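Long-range contact in hypothetical protein PA3499 (PDB 2IG8), which is of unknown function but belongs to the YjgF-like (endoribonuclease L-PSP) family and assembles from three copies of a compact alpha/beta chain: residues Y79-Y84 / V126-W131. Residues are numbered along the deposited sequence; the frame is centred on the assembly and turned at random.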
loop_
_atom_site.group_PDB
_atom_site.type_symbol
_atom_site.label_atom_id
_atom_site.label_comp_id
_atom_site.label_asym_id
_atom_site.label_seq_id
_atom_site.Cartn_x
_atom_site.Cartn_y
_atom_site.Cartn_z
ATOM N N TYR B 79 4.971 -6.693 10.359
ATOM C CA TYR B 79 4.789 -7.782 9.397
ATOM C C TYR B 79 4.885 -7.340 7.933
ATOM O O TYR B 79 4.987 -8.172 7.056
ATOM C CB TYR B 79 3.471 -8.528 9.659
ATOM C CG TYR B 79 2.213 -7.725 9.472
ATOM C CD1 TYR B 79 1.644 -7.577 8.214
ATOM C CD2 TYR B 79 1.591 -7.103 10.547
ATOM C CE1 TYR B 79 0.476 -6.840 8.034
ATOM C CE2 TYR B 79 0.432 -6.339 10.369
ATOM C CZ TYR B 79 -0.117 -6.221 9.115
ATOM O OH TYR B 79 -1.277 -5.498 8.926
ATOM N N LYS B 80 4.895 -6.038 7.658
ATOM C CA LYS B 80 5.077 -5.570 6.276
ATOM C C LYS B 80 5.710 -4.184 6.290
ATOM O O LYS B 80 5.379 -3.356 7.148
ATOM C CB LYS B 80 3.758 -5.559 5.490
ATOM C CG LYS B 80 3.909 -5.063 4.034
ATOM C CD LYS B 80 2.612 -5.097 3.191
ATOM C CE LYS B 80 2.471 -6.353 2.368
ATOM N NZ LYS B 80 1.257 -6.361 1.458
ATOM N N LEU B 81 6.632 -3.958 5.360
ATOM C CA LEU B 81 7.250 -2.649 5.155
ATOM C C LEU B 81 7.190 -2.324 3.669
ATOM O O LEU B 81 7.825 -3.009 2.848
ATOM C CB LEU B 81 8.707 -2.673 5.603
ATOM C CG LEU B 81 9.008 -3.025 7.048
ATOM C CD1 LEU B 81 10.527 -3.233 7.278
ATOM C CD2 LEU B 81 8.485 -1.977 7.963
ATOM N N ASN B 82 6.399 -1.325 3.305
ATOM C CA ASN B 82 6.433 -0.838 1.939
ATOM C C ASN B 82 7.338 0.375 1.843
ATOM O O ASN B 82 7.172 1.351 2.580
ATOM C CB ASN B 82 5.049 -0.569 1.430
ATOM C CG ASN B 82 4.258 -1.859 1.233
ATOM O OD1 ASN B 82 4.834 -2.961 1.163
ATOM N ND2 ASN B 82 2.983 -1.747 1.198
ATOM N N VAL B 83 8.295 0.294 0.931
ATOM C CA VAL B 83 9.418 1.218 0.919
ATOM C C VAL B 83 9.388 1.976 -0.394
ATOM O O VAL B 83 9.289 1.369 -1.481
ATOM C CB VAL B 83 10.747 0.471 1.057
ATOM C CG1 VAL B 83 11.926 1.487 1.067
ATOM C CG2 VAL B 83 10.707 -0.424 2.314
ATOM N N TYR B 84 9.414 3.295 -0.286
ATOM C CA TYR B 84 9.418 4.167 -1.446
ATOM C C TYR B 84 10.735 4.905 -1.434
ATOM O O TYR B 84 11.011 5.651 -0.490
ATOM C CB TYR B 84 8.276 5.182 -1.353
ATOM C CG TYR B 84 6.962 4.539 -1.125
ATOM C CD1 TYR B 84 6.301 3.932 -2.176
ATOM C CD2 TYR B 84 6.379 4.490 0.150
ATOM C CE1 TYR B 84 5.091 3.284 -1.979
ATOM C CE2 TYR B 84 5.152 3.839 0.350
ATOM C CZ TYR B 84 4.519 3.252 -0.715
ATOM O OH TYR B 84 3.286 2.619 -0.573
ATOM N N VAL B 126 14.007 8.247 1.117
ATOM C CA VAL B 126 13.164 7.094 1.455
ATOM C C VAL B 126 12.010 7.458 2.383
ATOM O O VAL B 126 12.103 8.361 3.229
ATOM C CB VAL B 126 14.025 5.912 2.033
ATOM C CG1 VAL B 126 14.676 6.302 3.385
ATOM C CG2 VAL B 126 13.198 4.617 2.203
ATOM N N GLU B 127 10.891 6.764 2.182
ATOM C CA GLU B 127 9.759 6.804 3.079
ATOM C C GLU B 127 9.284 5.356 3.238
ATOM O O GLU B 127 9.286 4.593 2.272
ATOM C CB GLU B 127 8.648 7.697 2.511
ATOM C CG GLU B 127 7.391 7.701 3.344
ATOM C CD GLU B 127 6.569 8.996 3.232
ATOM O OE1 GLU B 127 6.966 9.944 2.526
ATOM O OE2 GLU B 127 5.521 9.059 3.887
ATOM N N ILE B 128 8.931 4.986 4.462
ATOM C CA ILE B 128 8.459 3.642 4.721
ATOM C C ILE B 128 7.090 3.653 5.370
ATOM O O ILE B 128 6.851 4.367 6.362
ATOM C CB ILE B 128 9.453 2.845 5.576
ATOM C CG1 ILE B 128 10.815 2.754 4.858
ATOM C CG2 ILE B 128 8.848 1.467 5.904
ATOM C CD1 ILE B 128 11.965 2.029 5.651
ATOM N N ASP B 129 6.190 2.865 4.781
ATOM C CA ASP B 129 4.869 2.617 5.310
ATOM C C ASP B 129 4.897 1.263 6.005
ATOM O O ASP B 129 5.074 0.225 5.336
ATOM C CB ASP B 129 3.856 2.627 4.149
ATOM C CG ASP B 129 2.400 2.731 4.606
ATOM O OD1 ASP B 129 2.117 2.833 5.832
ATOM O OD2 ASP B 129 1.511 2.677 3.724
ATOM N N ALA B 130 4.788 1.271 7.333
ATOM C CA ALA B 130 4.996 0.074 8.172
ATOM C C ALA B 130 3.644 -0.447 8.682
ATOM O O ALA B 130 2.769 0.331 9.086
ATOM C CB ALA B 130 5.924 0.375 9.375
ATOM N N TRP B 131 3.490 -1.765 8.645
ATOM C CA TRP B 131 2.304 -2.436 9.170
ATOM C C TRP B 131 2.738 -3.329 10.322
ATOM O O TRP B 131 3.733 -4.080 10.197
ATOM C CB TRP B 131 1.621 -3.277 8.086
ATOM C CG TRP B 131 1.322 -2.512 6.820
ATOM C CD1 TRP B 131 2.221 -2.142 5.860
ATOM C CD2 TRP B 131 0.050 -2.025 6.378
ATOM N NE1 TRP B 131 1.598 -1.448 4.868
ATOM C CE2 TRP B 131 0.261 -1.371 5.146
ATOM C CE3 TRP B 131 -1.240 -2.071 6.904
ATOM C CZ2 TRP B 131 -0.769 -0.767 4.429
ATOM C CZ3 TRP B 131 -2.296 -1.463 6.183
ATOM C CH2 TRP B 131 -2.046 -0.818 4.957
HETATM O O HOH W 1 2.161 1.454 1.429
#
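Leu81, Val83, Val126, Ile128 and Ala130 meet on the helix-facing side of two neighbouring antiparallel strands. Leu81 CD2 reaches Ala130 CB at 3.8 Å and also touches Ile128 CG2, while Val83 CG1 meets Val126 CG2 at 3.6 Å. Valine and isoleucine, branched at CB, suit extended strands, and here Val83, with CG1 anti to the backbone N (chi1 -179°), sets both methyls against Ile128 CG1. Helix 53-70 covers Ile128 and Ala130, helix 91-101 Leu81 and Val83; the small methyl of Ala130 packs on Val64.

Between the faces, Asn82 and Asp129 exchange two main-chain hydrogen bonds, as do Tyr84 and Glu127. At the other end Tyr79 N and, weakly, Lys80 N share Trp131 O, a classic beta bulge. Beside the bulge, Trp131 CB sits over one face of the Tyr79 ring, offset toward its rim, in a CH-pi contact 3.9 Å from the ring centroid; Tyr79 OH hydrogen-bonds Glu29 OE2.

On the opposite face, the aliphatic part of Lys80 runs beside the indole, CG 3.8 Å from Trp131 CD1, before its NZ leaves the strand pair for a salt bridge with Asp129 of the third subunit. Trp131 NE1 is buried without a partner. A water joins Tyr84 OH to Asp129 OD2 (2.7 Å from the water oxygen) and, weakly, Asn82 ND2. Asp129 OD1 forms a salt bridge with Lys80 NZ of the second subunit, so each carboxylate probably balances a neighbour's buried ammonium. One sheet face backed by helices, the other turned inward to its partners, is characteristic of the trimeric YjgF-like fold.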